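Local coordinates for oxidoreductase, FMN-binding (Shewanella oneidensis, PDB 2GQ8), which binds FMN and probably catalyses flavin-dependent redox reactions on carbon-carbon bonds with NAD(H) or NADP(H) as partner, at residues 63-68 with 101-106. Sequence-based numbering, arbitrary orientation.
With AC6 (p-hydroxyacetophenone), chain D.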
ATOM      1  N   PRO A  63     -14.626  -0.040   9.748  1.00 13.69           N
ATOM      2  CA  PRO A  63     -14.586   1.222  10.485  1.00 13.97           C
ATOM      3  C   PRO A  63     -13.376   1.359  11.419  1.00 13.30           C
ATOM      4  O   PRO A  63     -12.835   2.453  11.573  1.00 16.99           O
ATOM      5  CB  PRO A  63     -15.909   1.208  11.248  1.00 16.04           C
ATOM      6  CG  PRO A  63     -16.822   0.494  10.299  1.00 16.34           C
ATOM      7  CD  PRO A  63     -15.965  -0.654   9.816  1.00 14.00           C
ATOM      8  N   THR A  64     -12.948   0.256  12.030  1.00 13.38           N
ATOM      9  CA  THR A  64     -11.818   0.293  12.955  1.00 12.30           C
ATOM     10  C   THR A  64     -10.456   0.016  12.317  1.00 12.36           C
ATOM     11  O   THR A  64      -9.456  -0.113  13.023  1.00 11.86           O
ATOM     12  CB  THR A  64     -12.031  -0.691  14.139  1.00 14.23           C
ATOM     13  OG1 THR A  64     -12.314  -2.006  13.642  1.00 13.93           O
ATOM     14  CG2 THR A  64     -13.187  -0.224  15.007  1.00 16.87           C
ATOM     15  N   ALA A  65     -10.418  -0.061  10.987  1.00 11.11           N
ATOM     16  CA  ALA A  65      -9.172  -0.308  10.259  1.00 10.51           C
ATOM     17  C   ALA A  65      -8.567   1.000   9.760  1.00 10.82           C
ATOM     18  O   ALA A  65      -7.472   1.010   9.198  1.00  9.49           O
ATOM     19  CB  ALA A  65      -9.437  -1.221   9.072  1.00 10.74           C
ATOM     20  N   LYS A  66      -9.300   2.091   9.959  1.00 10.59           N
ATOM     21  CA  LYS A  66      -8.894   3.426   9.522  1.00 10.66           C
ATOM     22  C   LYS A  66      -7.930   4.125  10.487  1.00 11.63           C
ATOM     23  O   LYS A  66      -8.090   4.056  11.709  1.00 12.73           O
ATOM     24  CB  LYS A  66     -10.164   4.263   9.335  1.00 11.73           C
ATOM     25  CG  LYS A  66      -9.978   5.712   8.948  1.00 14.21           C
ATOM     26  CD  LYS A  66     -11.363   6.343   8.848  1.00 13.81           C
ATOM     27  CE  LYS A  66     -11.336   7.836   8.614  1.00 16.53           C
ATOM     28  NZ  LYS A  66     -12.740   8.359   8.644  1.00 16.94           N
ATOM     29  N   GLY A  67      -6.936   4.812   9.929  1.00 10.81           N
ATOM     30  CA  GLY A  67      -5.967   5.505  10.760  1.00 10.79           C
ATOM     31  C   GLY A  67      -5.851   7.004  10.542  1.00 11.54           C
ATOM     32  O   GLY A  67      -5.340   7.716  11.407  1.00 10.60           O
ATOM     33  N   TYR A  68      -6.339   7.488   9.401  1.00 10.54           N
ATOM     34  CA  TYR A  68      -6.248   8.906   9.064  1.00 11.32           C
ATOM     35  C   TYR A  68      -7.577   9.445   8.573  1.00 11.68           C
ATOM     36  O   TYR A  68      -8.370   8.727   7.969  1.00 10.75           O
ATOM     37  CB  TYR A  68      -5.190   9.112   7.975  1.00 10.55           C
ATOM     38  CG  TYR A  68      -3.857   8.493   8.325  1.00 10.18           C
ATOM     39  CD1 TYR A  68      -2.831   9.254   8.887  1.00 10.38           C
ATOM     40  CD2 TYR A  68      -3.648   7.130   8.147  1.00  9.01           C
ATOM     41  CE1 TYR A  68      -1.629   8.665   9.268  1.00 10.10           C
ATOM     42  CE2 TYR A  68      -2.459   6.530   8.525  1.00 10.12           C
ATOM     43  CZ  TYR A  68      -1.459   7.293   9.084  1.00 10.86           C
ATOM     44  OH  TYR A  68      -0.309   6.670   9.479  1.00 12.05           O
ATOM     45  N   LEU A 101      -5.776  -3.005   0.271  1.00  7.29           N
ATOM     46  CA  LEU A 101      -6.608  -3.288   1.447  1.00  7.97           C
ATOM     47  C   LEU A 101      -5.824  -2.933   2.694  1.00  7.22           C
ATOM     48  O   LEU A 101      -4.749  -3.475   2.951  1.00  8.50           O
ATOM     49  CB  LEU A 101      -7.012  -4.755   1.452  1.00  6.85           C
ATOM     50  CG  LEU A 101      -7.725  -5.177   0.162  1.00  8.94           C
ATOM     51  CD1 LEU A 101      -8.237  -6.602   0.318  1.00  9.62           C
ATOM     52  CD2 LEU A 101      -8.873  -4.219  -0.151  1.00 10.01           C
ATOM     53  N   TRP A 102      -6.409  -2.054   3.493  1.00  6.77           N
ATOM     54  CA  TRP A 102      -5.737  -1.503   4.656  1.00  6.35           C
ATOM     55  C   TRP A 102      -6.339  -1.704   6.038  1.00  8.98           C
ATOM     56  O   TRP A 102      -7.546  -1.559   6.227  1.00  9.21           O
ATOM     57  CB  TRP A 102      -5.630   0.001   4.401  1.00  7.45           C
ATOM     58  CG  TRP A 102      -4.584   0.775   5.132  1.00  7.48           C
ATOM     59  CD1 TRP A 102      -3.481   0.294   5.789  1.00  7.17           C
ATOM     60  CD2 TRP A 102      -4.477   2.203   5.158  1.00  7.45           C
ATOM     61  NE1 TRP A 102      -2.692   1.342   6.213  1.00  7.56           N
ATOM     62  CE2 TRP A 102      -3.282   2.524   5.836  1.00  7.97           C
ATOM     63  CE3 TRP A 102      -5.279   3.245   4.664  1.00  7.07           C
ATOM     64  CZ2 TRP A 102      -2.860   3.847   6.031  1.00  8.25           C
ATOM     65  CZ3 TRP A 102      -4.864   4.559   4.854  1.00  6.24           C
ATOM     66  CH2 TRP A 102      -3.661   4.851   5.533  1.00  7.10           C
ATOM     67  N   HIS A 103      -5.484  -2.049   6.998  1.00  7.65           N
ATOM     68  CA  HIS A 103      -5.892  -2.095   8.395  1.00  9.68           C
ATOM     69  C   HIS A 103      -4.670  -1.515   9.085  1.00  9.67           C
ATOM     70  O   HIS A 103      -3.583  -2.091   9.011  1.00  9.85           O
ATOM     71  CB  HIS A 103      -6.179  -3.498   8.927  1.00  8.86           C
ATOM     72  CG  HIS A 103      -6.897  -3.473  10.240  1.00 10.97           C
ATOM     73  ND1 HIS A 103      -6.436  -2.747  11.317  1.00  9.66           N
ATOM     74  CD2 HIS A 103      -8.075  -4.018  10.630  1.00 10.27           C
ATOM     75  CE1 HIS A 103      -7.300  -2.840  12.313  1.00 10.12           C
ATOM     76  NE2 HIS A 103      -8.303  -3.604  11.922  1.00  9.25           N
ATOM     77  N   VAL A 104      -4.842  -0.367   9.731  1.00  8.36           N
ATOM     78  CA  VAL A 104      -3.732   0.322  10.382  1.00  9.60           C
ATOM     79  C   VAL A 104      -3.341  -0.210  11.747  1.00  9.25           C
ATOM     80  O   VAL A 104      -2.284   0.146  12.262  1.00  9.87           O
ATOM     81  CB  VAL A 104      -4.029   1.835  10.546  1.00  9.72           C
ATOM     82  CG1 VAL A 104      -4.315   2.464   9.184  1.00  9.50           C
ATOM     83  CG2 VAL A 104      -5.205   2.037  11.489  1.00  6.12           C
ATOM     84  N   GLY A 105      -4.179  -1.061  12.328  1.00 10.65           N
ATOM     85  CA  GLY A 105      -3.864  -1.579  13.647  1.00 11.24           C
ATOM     86  C   GLY A 105      -3.728  -0.448  14.655  1.00 12.15           C
ATOM     87  O   GLY A 105      -4.610   0.407  14.763  1.00  9.71           O
ATOM     88  N   ARG A 106      -2.606  -0.422  15.369  1.00 11.47           N
ATOM     89  CA  ARG A 106      -2.366   0.585  16.399  1.00 11.73           C
ATOM     90  C   ARG A 106      -2.044   1.987  15.901  1.00 12.25           C
ATOM     91  O   ARG A 106      -1.980   2.924  16.694  1.00 11.94           O
ATOM     92  CB  ARG A 106      -1.230   0.125  17.313  1.00 12.73           C
ATOM     93  CG  ARG A 106       0.125   0.157  16.634  1.00 12.67           C
ATOM     94  CD  ARG A 106       1.229  -0.324  17.563  1.00 14.15           C
ATOM     95  NE  ARG A 106       2.523  -0.284  16.896  1.00 12.45           N
ATOM     96  CZ  ARG A 106       3.663  -0.693  17.443  1.00 14.84           C
ATOM     97  NH1 ARG A 106       3.672  -1.181  18.676  1.00 15.77           N
ATOM     98  NH2 ARG A 106       4.791  -0.615  16.750  1.00 13.39           N
TER
HETATM   99  C1  AC6 D3097       1.435   4.239   4.405  1.00  9.61           C
HETATM  100  C2  AC6 D3097       2.612   5.253   4.345  1.00 10.02           C
HETATM  101  C3  AC6 D3097       2.167   6.569   4.499  1.00 11.86           C
HETATM  102  C4  AC6 D3097       0.845   6.980   4.775  1.00 10.84           C
HETATM  103  C5  AC6 D3097      -0.148   5.983   4.767  1.00  8.93           C
HETATM  104  C6  AC6 D3097       0.096   4.616   4.572  1.00  8.44           C
HETATM  105  O1  AC6 D3097       1.906   3.010   4.134  1.00  9.03           O
HETATM  106  O2  AC6 D3097       1.404   9.217   5.128  1.00 16.18           O
HETATM  107  C7  AC6 D3097       0.349   8.274   5.135  1.00 11.81           C
HETATM  108  C8  AC6 D3097      -0.965   8.927   5.564  1.00 12.89           C
HETATM  109  O   HOH W   1      -7.253  -0.396  15.038  1.00 12.30           O
HETATM  110  O   HOH W   2     -10.719  -4.210  13.211  1.00 15.85           O
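Residues 63-68, in the loop that follows barrel strand 53-60, run past the end of the neighbouring strand 96-102 and residues 103-106 that continue it, where Ala65 and His103 bring their CA atoms within 4.2 Å and the backbone N of Val104 donates to Ala65 O at 3.0 Å. This single direct hydrogen bond joins two neighbouring barrel connections on the C-terminal rim of the TIM barrel, supplemented by side-chain packing and two waters. The Ala65 CA lies almost exactly on the normal of the His103 imidazole, 3.6 Å from the ring centroid, a CH-pi contact. His103 turns this face to Ala65 because its chi1 of -166° carries CG opposite the backbone N, while both ring nitrogens are engaged in the ring plane: ND1 accepts from the Gly105 N, and NE2 meets a water that also hydrogen-bonds Thr64 OG1. A second water bridges the carbonyl oxygens of Thr64 and Gly105. Val104 brings both methyls against the Ala65 carbonyl oxygen from one side; its CG2 reaches Lys66 O at 3.5 Å, whereas CG1 touches the Gly67 N and also sits over a face of the Trp102 indole, offset toward the rim. Tyr68 and Trp102 meet rim to rim, their ring planes only 14° apart, with Tyr68 CD2 at 3.5 Å from Trp102 CH2. Both lean on p-hydroxyacetophenone: its methyl C8 lies over the centre of one Tyr68 face, and its C6 is 3.4 Å from Trp102 CZ2. Trp102 also packs beside the FMN-binding Thr26, and the Tyr68 hydroxyl bonds to that of Tyr186. The contact therefore grades from a polar, water-bridged end, where ring-plane bonds restrain the imidazole's rotation, to an aromatic end that forms part of the ligand pocket beside the flavin.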